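Long-range contacts in glycosyltransferase Gtf1 (Streptococcus pneumoniae, PDB 4PQG), which belongs to the GT-B class of glycosyltransferases, enzymes with two Rossmann-like domains, and also carries an extended antiparallel beta-sheet domain: residues 10-16 with 222-228; 29-33 with 44-48; 352-357 with 466-470; 402-408 with 425-431. All blocks are in the same frame, centred on the assembly; numbering follows the deposited sequence.

Contact 1 (10-16 with 222-228); sequences TIYNINL and DLVILDR
Strands 10-15 and 223-226 are parallel neighbours in the N-terminal Rossmann-like sheet of this GT-B fold, 4.6 Å apart and inclined by 20°. Ile11 pairs with Leu223, Tyr12 with Val224, Asn13 with Ile225 and Ile14 with Leu226; Tyr12 N bonds Leu223 O (2.8 Å), Ile225 N bonds Tyr12 O (2.7 Å) and Ile14 N bonds Ile225 O (2.9 Å). Beneath helix 24-38, Ile11 and Ile225, both m,t, mesh, Ile11 CG2 lying 3.5 Å from Ile225 CD1. Asn13 (m) shares this face because its amide is satisfied by Arg32 and Lys44. On the other face Ile14 (m,t) reaches Val224 CG1 through CD1 (3.8 Å) and Leu226 CD1 through CG2 (3.7 Å); Leu226 is t,p. Beyond the strand, Ile14 O accepts Asp227 N (2.8 Å) and Arg228 N (3.3 Å). Glu26 salt-bridges Arg228 and also takes Asn15 ND2; Arg228 NE bonds weakly to Asn15 OD1 (3.2 Å; Asn15 t). At the opposite end Asp222 (m), whose OD2 meets tag residue His6, accepts Thr10 N on OD1 at 2.9 Å.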
# COMPACT_ATOMS: atom_id res chain seq x y z
N THR A 10 9.53 16.11 14.34
CA THR A 10 9.53 14.99 13.40
C THR A 10 8.12 14.40 13.34
O THR A 10 7.45 14.24 14.38
CB THR A 10 10.59 13.92 13.74
OG1 THR A 10 11.89 14.52 13.71
CG2 THR A 10 10.58 12.78 12.72
N ILE A 11 7.68 14.11 12.12
CA ILE A 11 6.41 13.44 11.91
C ILE A 11 6.68 11.96 11.63
O ILE A 11 7.32 11.62 10.64
CB ILE A 11 5.60 14.12 10.79
CG1 ILE A 11 5.35 15.59 11.16
CG2 ILE A 11 4.28 13.38 10.57
CD1 ILE A 11 5.03 16.47 9.97
N TYR A 12 6.23 11.11 12.54
CA TYR A 12 6.41 9.66 12.43
C TYR A 12 5.10 9.09 11.93
O TYR A 12 4.04 9.36 12.49
CB TYR A 12 6.77 9.03 13.79
CG TYR A 12 8.10 9.54 14.32
CD1 TYR A 12 9.31 8.99 13.90
CD2 TYR A 12 8.14 10.60 15.23
CE1 TYR A 12 10.53 9.47 14.37
CE2 TYR A 12 9.35 11.09 15.72
CZ TYR A 12 10.53 10.52 15.29
OH TYR A 12 11.71 11.04 15.77
N ASN A 13 5.19 8.29 10.87
CA ASN A 13 4.01 7.67 10.27
C ASN A 13 4.19 6.15 10.37
O ASN A 13 5.24 5.62 10.00
CB ASN A 13 3.92 8.06 8.80
CG ASN A 13 3.99 9.57 8.59
OD1 ASN A 13 2.99 10.20 8.29
ND2 ASN A 13 5.20 10.15 8.71
N ILE A 14 3.14 5.47 10.83
CA ILE A 14 3.20 4.04 11.14
C ILE A 14 2.24 3.21 10.28
O ILE A 14 1.04 3.48 10.22
CB ILE A 14 2.94 3.79 12.65
CG1 ILE A 14 4.09 4.40 13.48
CG2 ILE A 14 2.86 2.30 12.94
CD1 ILE A 14 3.81 4.52 14.96
N ASN A 15 2.81 2.22 9.59
CA ASN A 15 2.05 1.31 8.75
C ASN A 15 2.57 -0.10 9.04
O ASN A 15 3.65 -0.26 9.61
CB ASN A 15 2.25 1.68 7.27
CG ASN A 15 1.22 1.03 6.33
OD1 ASN A 15 0.36 0.26 6.74
ND2 ASN A 15 1.34 1.34 5.05
N LEU A 16 1.81 -1.12 8.65
CA LEU A 16 2.31 -2.49 8.80
C LEU A 16 3.38 -2.82 7.76
O LEU A 16 4.51 -3.13 8.10
CB LEU A 16 1.16 -3.51 8.79
CG LEU A 16 0.08 -3.21 9.83
CD1 LEU A 16 -1.03 -4.25 9.77
CD2 LEU A 16 0.68 -3.13 11.22
N ASP A 222 6.56 16.51 18.64
CA ASP A 222 6.46 15.48 17.59
C ASP A 222 5.02 15.11 17.31
O ASP A 222 4.14 15.29 18.17
CB ASP A 222 7.24 14.22 17.98
CG ASP A 222 8.73 14.42 17.91
OD1 ASP A 222 9.20 15.23 17.07
OD2 ASP A 222 9.43 13.77 18.69
N LEU A 223 4.78 14.60 16.11
CA LEU A 223 3.50 14.04 15.72
C LEU A 223 3.64 12.58 15.25
O LEU A 223 4.47 12.27 14.39
CB LEU A 223 2.88 14.88 14.60
CG LEU A 223 1.50 14.48 14.02
CD1 LEU A 223 0.42 14.35 15.10
CD2 LEU A 223 1.06 15.45 12.93
N VAL A 224 2.84 11.71 15.84
CA VAL A 224 2.75 10.31 15.39
C VAL A 224 1.43 10.17 14.62
O VAL A 224 0.35 10.45 15.14
CB VAL A 224 2.83 9.33 16.58
CG1 VAL A 224 2.61 7.88 16.12
CG2 VAL A 224 4.18 9.47 17.28
N ILE A 225 1.56 9.77 13.36
CA ILE A 225 0.41 9.52 12.51
C ILE A 225 0.31 8.02 12.27
O ILE A 225 1.22 7.39 11.71
CB ILE A 225 0.51 10.26 11.17
CG1 ILE A 225 0.69 11.77 11.43
CG2 ILE A 225 -0.71 9.97 10.30
CD1 ILE A 225 0.92 12.60 10.18
N LEU A 226 -0.82 7.46 12.69
CA LEU A 226 -1.06 6.04 12.61
C LEU A 226 -1.95 5.65 11.42
O LEU A 226 -3.15 5.95 11.40
CB LEU A 226 -1.68 5.58 13.92
CG LEU A 226 -1.85 4.09 14.21
CD1 LEU A 226 -0.52 3.37 14.07
CD2 LEU A 226 -2.40 3.96 15.63
N ASP A 227 -1.36 4.97 10.46
CA ASP A 227 -2.10 4.52 9.27
C ASP A 227 -2.75 3.15 9.41
O ASP A 227 -3.93 2.96 9.04
CB ASP A 227 -1.19 4.61 8.05
CG ASP A 227 -0.98 6.04 7.63
OD1 ASP A 227 -2.01 6.67 7.27
OD2 ASP A 227 0.18 6.55 7.70
N ARG A 228 -1.98 2.21 9.94
CA ARG A 228 -2.44 0.85 10.20
C ARG A 228 -1.75 0.35 11.44
O ARG A 228 -0.56 0.66 11.65
CB ARG A 228 -2.01 -0.07 9.09
CG ARG A 228 -2.92 -0.17 7.91
CD ARG A 228 -2.50 -1.46 7.24
NE ARG A 228 -2.26 -1.32 5.80
CZ ARG A 228 -3.18 -1.60 4.88
NH1 ARG A 228 -4.38 -2.01 5.27
NH2 ARG A 228 -2.88 -1.48 3.59

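Contact 2 (29-33 with 44-48)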
# COMPACT_ATOMS: atom_id res chain seq x y z
N GLN A 29 0.54 7.17 1.89
CA GLN A 29 1.73 7.48 2.67
C GLN A 29 2.80 8.10 1.78
O GLN A 29 3.49 9.03 2.18
CB GLN A 29 2.29 6.23 3.34
CG GLN A 29 1.52 5.70 4.53
CD GLN A 29 2.40 4.80 5.40
OE1 GLN A 29 3.08 3.90 4.89
NE2 GLN A 29 2.43 5.07 6.70
N ALA A 30 2.94 7.56 0.57
CA ALA A 30 3.89 8.10 -0.38
C ALA A 30 3.48 9.51 -0.80
O ALA A 30 4.34 10.40 -0.89
CB ALA A 30 4.03 7.19 -1.59
N TYR A 31 2.19 9.75 -1.04
CA TYR A 31 1.73 11.12 -1.29
C TYR A 31 2.14 12.04 -0.13
O TYR A 31 2.72 13.10 -0.36
CB TYR A 31 0.23 11.19 -1.53
CG TYR A 31 -0.19 10.93 -2.97
CD1 TYR A 31 -0.06 11.91 -3.95
CD2 TYR A 31 -0.75 9.70 -3.33
CE1 TYR A 31 -0.47 11.68 -5.26
CE2 TYR A 31 -1.14 9.44 -4.64
CZ TYR A 31 -1.00 10.44 -5.61
OH TYR A 31 -1.41 10.19 -6.91
N ARG A 32 1.83 11.63 1.10
CA ARG A 32 2.13 12.41 2.32
C ARG A 32 3.63 12.72 2.44
O ARG A 32 4.01 13.84 2.82
CB ARG A 32 1.65 11.67 3.56
CG ARG A 32 1.50 12.54 4.81
CD ARG A 32 1.14 11.71 6.03
NE ARG A 32 -0.06 10.91 5.79
CZ ARG A 32 -0.25 9.68 6.25
NH1 ARG A 32 -1.37 9.03 5.95
NH2 ARG A 32 0.68 9.08 6.99
N ALA A 33 4.46 11.74 2.11
CA ALA A 33 5.91 11.93 2.10
C ALA A 33 6.33 13.01 1.13
O ALA A 33 7.25 13.78 1.42
CB ALA A 33 6.62 10.62 1.77
N LYS A 44 9.32 10.41 9.07
CA LYS A 44 9.73 9.01 9.01
C LYS A 44 8.50 8.14 8.79
O LYS A 44 7.47 8.36 9.42
CB LYS A 44 10.43 8.58 10.31
CG LYS A 44 11.63 9.44 10.69
CD LYS A 44 12.81 9.23 9.76
CE LYS A 44 14.03 9.97 10.32
NZ LYS A 44 15.25 9.66 9.53
N PHE A 45 8.64 7.19 7.88
CA PHE A 45 7.60 6.20 7.62
C PHE A 45 8.07 4.84 8.12
O PHE A 45 9.02 4.25 7.60
CB PHE A 45 7.20 6.22 6.14
CG PHE A 45 6.57 7.53 5.73
CD1 PHE A 45 5.19 7.67 5.69
CD2 PHE A 45 7.37 8.64 5.45
CE1 PHE A 45 4.60 8.89 5.33
CE2 PHE A 45 6.79 9.86 5.11
CZ PHE A 45 5.41 9.99 5.05
N ILE A 46 7.43 4.40 9.18
CA ILE A 46 7.81 3.21 9.93
C ILE A 46 6.95 2.04 9.43
O ILE A 46 5.73 2.16 9.38
CB ILE A 46 7.55 3.42 11.44
CG1 ILE A 46 8.41 4.59 11.97
CG2 ILE A 46 7.77 2.13 12.23
CD1 ILE A 46 7.82 5.28 13.18
N PHE A 47 7.59 0.93 9.08
CA PHE A 47 6.90 -0.32 8.79
C PHE A 47 7.25 -1.38 9.84
O PHE A 47 8.43 -1.58 10.15
CB PHE A 47 7.26 -0.80 7.39
CG PHE A 47 6.95 0.22 6.33
CD1 PHE A 47 5.71 0.23 5.69
CD2 PHE A 47 7.88 1.21 6.00
CE1 PHE A 47 5.41 1.19 4.74
CE2 PHE A 47 7.59 2.17 5.04
CZ PHE A 47 6.36 2.15 4.40
N THR A 48 6.23 -2.04 10.39
CA THR A 48 6.42 -2.96 11.53
C THR A 48 6.44 -4.44 11.16
O THR A 48 6.84 -5.28 12.00
CB THR A 48 5.38 -2.73 12.64
OG1 THR A 48 4.06 -2.88 12.10
CG2 THR A 48 5.53 -1.33 13.26
O HOH W 1 5.07 3.93 7.15
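Helix 29-33 and strand 44-47 run nearly antiparallel, at 157°, with their axes 10.0 Å apart, as expected for a beta-alpha-beta crossover helix packed over the next strand. The closest CA atoms, Gln29 and Phe45, are 7.8 Å apart, so side chains must fill the gap. Phe45 does most of this: its ring reaches the helix, CE2 lying 3.4 Å from Ala33 CB and CE1 3.3 Å from Gln29 O. Alanine suits position 33 because its short side chain lets the ring come so close to the helix. Phe47 touches Gln29 more lightly, CE1 to OE1 at 3.6 Å. Gln29 spans the gap through water 1, which accepts from NE2 (2.9 Å) and donates to Ile46 O (2.9 Å); NE2 also meets Asp227, and OE1 meets Asn15. Arg32, salt-bridged to Asp227, passes the Phe45 ring. The contact is therefore an aromatic wedge bordered by polar groups bonded to water, to strand 10-15 (Asn13, Asn15) and to Asp227 just after strand 223-226, with no direct hydrogen bond between the segments.

Contact 3 (352-357 with 466-470); sequences EAHKEL and AAKIC
Small side chains let two helical segments of the C-terminal Rossmann-like domain approach until Ala353 and Ala466 have their CA atoms only 4.6 Å apart. Residues 466-470 are regular helix, with Cys470 N bonded to Ala466 O at 3.0 Å. Helix 343-353 runs into residues 354-356, which keep helical phi/psi; Glu356 N and Leu357 N both reach Ala353 O at 2.9 Å, and Leu357 then extends (phi/psi -127/86). The methyl of Ala353, the first bump, settles in a shallow hollow where its CB lies 4.2 Å from Ala466 CB, 4.3 Å from Ile469 CG2 and 3.9 Å from Cys470 SG. The second bump comes from the other side: Cys470, chi1 m, puts SG in a notch beside Ala353 CB, 3.7 Å from Glu356 CB and 4.3 Å from Leu357 CG. Leu357 (m,t) lays CD1 4.2 Å from Cys470 CA and 4.3 Å from Ile469 CG2. Towards the solvent, Glu352 CG packs 3.7 Å from Ala466 CB, while its carboxylate OE1 is salt-bridged to Lys355 NZ at 2.8 Å. No hydrogen bond links the two segments, which meet by packing; Glu356 OE2 bonds weakly to Gln474, farther along helix 458-474. Leu360, in the loop before strand 361-365, touches both Ala353 and Ile469; Ile469 packs further in on strands 404-406 and 428-431, and Lys468 makes a cation-pi contact with Tyr448 of strand 447-450.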
# COMPACT_ATOMS: atom_id res chain seq x y z
N GLU A 352 -20.43 -6.40 -23.31
CA GLU A 352 -21.77 -6.06 -23.77
C GLU A 352 -21.76 -4.79 -24.62
O GLU A 352 -22.33 -4.78 -25.72
CB GLU A 352 -22.71 -5.93 -22.56
CG GLU A 352 -24.17 -5.65 -22.86
CD GLU A 352 -24.91 -6.83 -23.48
OE1 GLU A 352 -24.46 -7.99 -23.33
OE2 GLU A 352 -25.97 -6.58 -24.10
N ALA A 353 -21.10 -3.75 -24.13
CA ALA A 353 -21.01 -2.48 -24.86
C ALA A 353 -20.30 -2.66 -26.20
O ALA A 353 -20.60 -1.96 -27.17
CB ALA A 353 -20.33 -1.41 -24.02
N HIS A 354 -19.37 -3.61 -26.23
CA HIS A 354 -18.58 -3.91 -27.42
C HIS A 354 -19.42 -4.38 -28.60
O HIS A 354 -19.00 -4.30 -29.75
CB HIS A 354 -17.53 -4.95 -27.06
CG HIS A 354 -16.62 -5.33 -28.19
ND1 HIS A 354 -16.85 -6.41 -28.96
CD2 HIS A 354 -15.45 -4.76 -28.66
CE1 HIS A 354 -15.88 -6.51 -29.88
NE2 HIS A 354 -15.02 -5.50 -29.69
N LYS A 355 -20.62 -4.88 -28.30
CA LYS A 355 -21.59 -5.23 -29.34
C LYS A 355 -22.00 -3.98 -30.13
O LYS A 355 -22.20 -4.05 -31.34
CB LYS A 355 -22.83 -5.88 -28.73
CG LYS A 355 -22.59 -7.24 -28.10
CD LYS A 355 -23.73 -7.62 -27.17
CE LYS A 355 -23.56 -9.02 -26.60
NZ LYS A 355 -24.71 -9.41 -25.73
N GLU A 356 -22.13 -2.86 -29.44
CA GLU A 356 -22.57 -1.61 -30.03
C GLU A 356 -21.39 -0.78 -30.53
O GLU A 356 -21.52 -0.04 -31.52
CB GLU A 356 -23.36 -0.81 -28.99
CG GLU A 356 -24.28 0.26 -29.55
CD GLU A 356 -25.69 -0.25 -29.83
OE1 GLU A 356 -25.86 -1.46 -30.08
OE2 GLU A 356 -26.63 0.58 -29.78
N LEU A 357 -20.25 -0.88 -29.84
CA LEU A 357 -19.04 -0.14 -30.20
C LEU A 357 -17.88 -1.13 -30.33
O LEU A 357 -17.14 -1.33 -29.37
CB LEU A 357 -18.69 0.93 -29.15
CG LEU A 357 -19.77 1.83 -28.55
CD1 LEU A 357 -19.25 2.56 -27.32
CD2 LEU A 357 -20.32 2.84 -29.56
N ALA A 466 -22.89 -0.89 -19.45
CA ALA A 466 -22.90 -0.96 -20.92
C ALA A 466 -23.67 0.22 -21.52
O ALA A 466 -23.15 0.90 -22.40
CB ALA A 466 -23.49 -2.27 -21.42
N ALA A 467 -24.89 0.45 -21.01
CA ALA A 467 -25.74 1.56 -21.48
C ALA A 467 -25.08 2.92 -21.28
O ALA A 467 -25.20 3.81 -22.13
CB ALA A 467 -27.09 1.53 -20.77
N LYS A 468 -24.39 3.09 -20.16
CA LYS A 468 -23.76 4.37 -19.86
C LYS A 468 -22.52 4.65 -20.70
O LYS A 468 -22.31 5.79 -21.16
CB LYS A 468 -23.48 4.51 -18.36
CG LYS A 468 -24.70 4.91 -17.55
CD LYS A 468 -25.33 6.18 -18.14
CE LYS A 468 -26.53 6.62 -17.35
NZ LYS A 468 -27.07 7.89 -17.90
N ILE A 469 -21.70 3.62 -20.91
CA ILE A 469 -20.55 3.72 -21.80
C ILE A 469 -21.05 4.12 -23.18
O ILE A 469 -20.57 5.11 -23.74
CB ILE A 469 -19.75 2.39 -21.88
CG1 ILE A 469 -19.04 2.10 -20.54
CG2 ILE A 469 -18.74 2.44 -23.02
CD1 ILE A 469 -18.73 0.63 -20.31
N CYS A 470 -22.00 3.35 -23.71
CA CYS A 470 -22.57 3.61 -25.04
C CYS A 470 -23.13 5.02 -25.17
O CYS A 470 -22.86 5.70 -26.15
CB CYS A 470 -23.64 2.56 -25.38
SG CYS A 470 -22.94 0.95 -25.75

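Contact 4 (402-408 with 425-431)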
# COMPACT_ATOMS: atom_id res chain seq x y z
N TYR A 402 -5.73 7.34 -22.44
CA TYR A 402 -7.06 6.72 -22.52
C TYR A 402 -8.17 7.76 -22.59
O TYR A 402 -7.95 8.95 -22.36
CB TYR A 402 -7.28 5.76 -21.33
CG TYR A 402 -6.35 4.57 -21.32
CD1 TYR A 402 -6.76 3.35 -21.85
CD2 TYR A 402 -5.05 4.66 -20.78
CE1 TYR A 402 -5.92 2.25 -21.84
CE2 TYR A 402 -4.21 3.56 -20.77
CZ TYR A 402 -4.65 2.36 -21.30
OH TYR A 402 -3.83 1.26 -21.30
N GLU A 403 -9.39 7.32 -22.88
CA GLU A 403 -10.50 8.24 -22.96
C GLU A 403 -11.35 8.32 -21.71
O GLU A 403 -11.66 9.42 -21.25
CB GLU A 403 -11.34 7.98 -24.21
CG GLU A 403 -10.61 8.40 -25.48
CD GLU A 403 -11.47 8.28 -26.73
OE1 GLU A 403 -12.41 7.45 -26.74
OE2 GLU A 403 -11.19 9.01 -27.70
N VAL A 404 -11.71 7.16 -21.15
CA VAL A 404 -12.66 7.11 -20.04
C VAL A 404 -12.19 6.10 -18.98
O VAL A 404 -11.66 5.04 -19.32
CB VAL A 404 -14.08 6.71 -20.52
CG1 VAL A 404 -15.06 6.58 -19.34
CG2 VAL A 404 -14.62 7.70 -21.55
N TYR A 405 -12.42 6.43 -17.71
CA TYR A 405 -12.10 5.56 -16.59
C TYR A 405 -13.38 4.92 -16.06
O TYR A 405 -14.38 5.61 -15.88
CB TYR A 405 -11.42 6.36 -15.46
CG TYR A 405 -10.93 5.48 -14.31
CD1 TYR A 405 -9.60 5.06 -14.25
CD2 TYR A 405 -11.80 5.07 -13.30
CE1 TYR A 405 -9.16 4.24 -13.21
CE2 TYR A 405 -11.37 4.25 -12.26
CZ TYR A 405 -10.05 3.84 -12.22
OH TYR A 405 -9.63 3.02 -11.20
N LEU A 406 -13.32 3.61 -15.78
CA LEU A 406 -14.42 2.83 -15.18
C LEU A 406 -14.10 2.27 -13.77
O LEU A 406 -13.03 1.77 -13.52
CB LEU A 406 -14.75 1.63 -16.07
CG LEU A 406 -15.08 1.84 -17.55
CD1 LEU A 406 -15.39 0.50 -18.18
CD2 LEU A 406 -16.25 2.81 -17.69
N THR A 407 -15.09 2.31 -12.88
CA THR A 407 -14.99 1.74 -11.53
C THR A 407 -16.35 1.15 -11.22
O THR A 407 -17.39 1.76 -11.51
CB THR A 407 -14.62 2.81 -10.46
OG1 THR A 407 -14.94 2.31 -9.15
CG2 THR A 407 -15.40 4.13 -10.68
N ALA A 408 -16.30 -0.06 -10.66
CA ALA A 408 -17.44 -0.76 -10.10
C ALA A 408 -17.23 -1.01 -8.60
O ALA A 408 -17.89 -1.85 -8.00
CB ALA A 408 -17.63 -2.06 -10.84
N GLY A 425 -7.63 14.14 -17.02
CA GLY A 425 -8.77 14.46 -17.88
C GLY A 425 -9.61 13.27 -18.30
O GLY A 425 -10.13 13.22 -19.42
N LEU A 426 -9.76 12.29 -17.41
CA LEU A 426 -10.63 11.16 -17.73
C LEU A 426 -11.99 11.38 -17.11
O LEU A 426 -12.09 11.67 -15.92
CB LEU A 426 -10.04 9.82 -17.26
CG LEU A 426 -8.72 9.38 -17.89
CD1 LEU A 426 -8.25 8.05 -17.31
CD2 LEU A 426 -8.84 9.26 -19.40
N PRO A 427 -13.05 11.24 -17.93
CA PRO A 427 -14.38 11.11 -17.36
C PRO A 427 -14.44 9.83 -16.55
O PRO A 427 -13.70 8.88 -16.86
CB PRO A 427 -15.29 10.99 -18.60
CG PRO A 427 -14.49 11.63 -19.69
CD PRO A 427 -13.08 11.20 -19.41
N LEU A 428 -15.30 9.80 -15.54
CA LEU A 428 -15.46 8.61 -14.69
C LEU A 428 -16.87 8.05 -14.80
O LEU A 428 -17.84 8.80 -14.78
CB LEU A 428 -15.16 8.94 -13.22
CG LEU A 428 -13.91 9.75 -12.85
CD1 LEU A 428 -13.82 9.92 -11.35
CD2 LEU A 428 -12.65 9.08 -13.37
N ILE A 429 -17.00 6.73 -14.90
CA ILE A 429 -18.31 6.08 -14.73
C ILE A 429 -18.25 5.14 -13.52
O ILE A 429 -17.46 4.20 -13.52
CB ILE A 429 -18.74 5.29 -15.99
CG1 ILE A 429 -18.79 6.21 -17.22
CG2 ILE A 429 -20.07 4.59 -15.75
CD1 ILE A 429 -18.96 5.48 -18.55
N GLY A 430 -19.06 5.40 -12.50
CA GLY A 430 -19.05 4.57 -11.29
C GLY A 430 -20.36 4.55 -10.53
O GLY A 430 -21.31 5.25 -10.88
N PHE A 431 -20.40 3.74 -9.48
CA PHE A 431 -21.58 3.65 -8.64
C PHE A 431 -21.79 4.92 -7.81
O PHE A 431 -20.82 5.58 -7.40
CB PHE A 431 -21.47 2.47 -7.68
CG PHE A 431 -21.73 1.13 -8.31
CD1 PHE A 431 -22.96 0.84 -8.92
CD2 PHE A 431 -20.76 0.13 -8.26
CE1 PHE A 431 -23.20 -0.42 -9.46
CE2 PHE A 431 -21.01 -1.13 -8.81
CZ PHE A 431 -22.23 -1.40 -9.41
O HOH W 2 -10.68 11.84 -21.88
O HOH W 3 -17.95 2.44 -8.57
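This is a parallel strand pairing inside the C-terminal Rossmann-like sheet of the GT-B fold, where strands 404-406 and 428-431 are the two strands of a beta-alpha-beta unit crossed over by helix 416-423. Their axes lie 4.9 Å apart at 17°, and Tyr405 pairs with Leu428, Leu406 with Ile429. Three backbone bonds hold them: Tyr405 N to Pro427 O (2.9 Å), Ile429 N to Tyr405 O (3.0 Å) and Thr407 N to Ile429 O (3.1 Å). Pro427 has no amide hydrogen to offer Glu403 O, which instead accepts from water 2 (2.7 Å); the same water donates to Gly425 O (2.9 Å). Gly425, with positive phi, ends helix 416-423 in a Schellman motif. On one face Tyr405 CB packs on Leu428 CD2 (3.6 Å) and Leu426 CD1 (4.0 Å); the Tyr405 hydroxyl bonds Thr417 of the crossover helix, and its side chain lies about 6 Å from the bound UDP. On the other, Leu406 CD2 meets Ile429 CB (3.9 Å) beneath helix 343-353. Glycine suits 430, since an ideal CB would clash with Thr407 CG2. Where the strands part, Ala408 O meets the edge of the Phe431 ring at CE2 (3.3 Å), and water 3 bridges the gap, accepting from Phe431 N (2.9 Å) and donating weakly to Thr407 O (3.1 Å).

In the fold
The four contacts divide between the two halves of the GT-B fold. Contacts 1 and 2 share the N-terminal seven-stranded parallel sheet: strand 10-15 lies between 42-47 and 223-226, the contact centres are 7 Å apart, and the Asp227-Arg32 salt bridge ties them together. Between the segments of contact 1 the chain forms contact 2, in the same domain, then the ten-stranded antiparallel sheet. Further along the chain, contact 3 brackets contact 4 in the C-terminal domain; their centres are 14 Å apart, and Ile469 packs on Ile429 and Leu406. Contacts 2 and 4 come within about 12 Å (nearest atoms), and UDP is bound near both domains, as expected for a GT-B cleft.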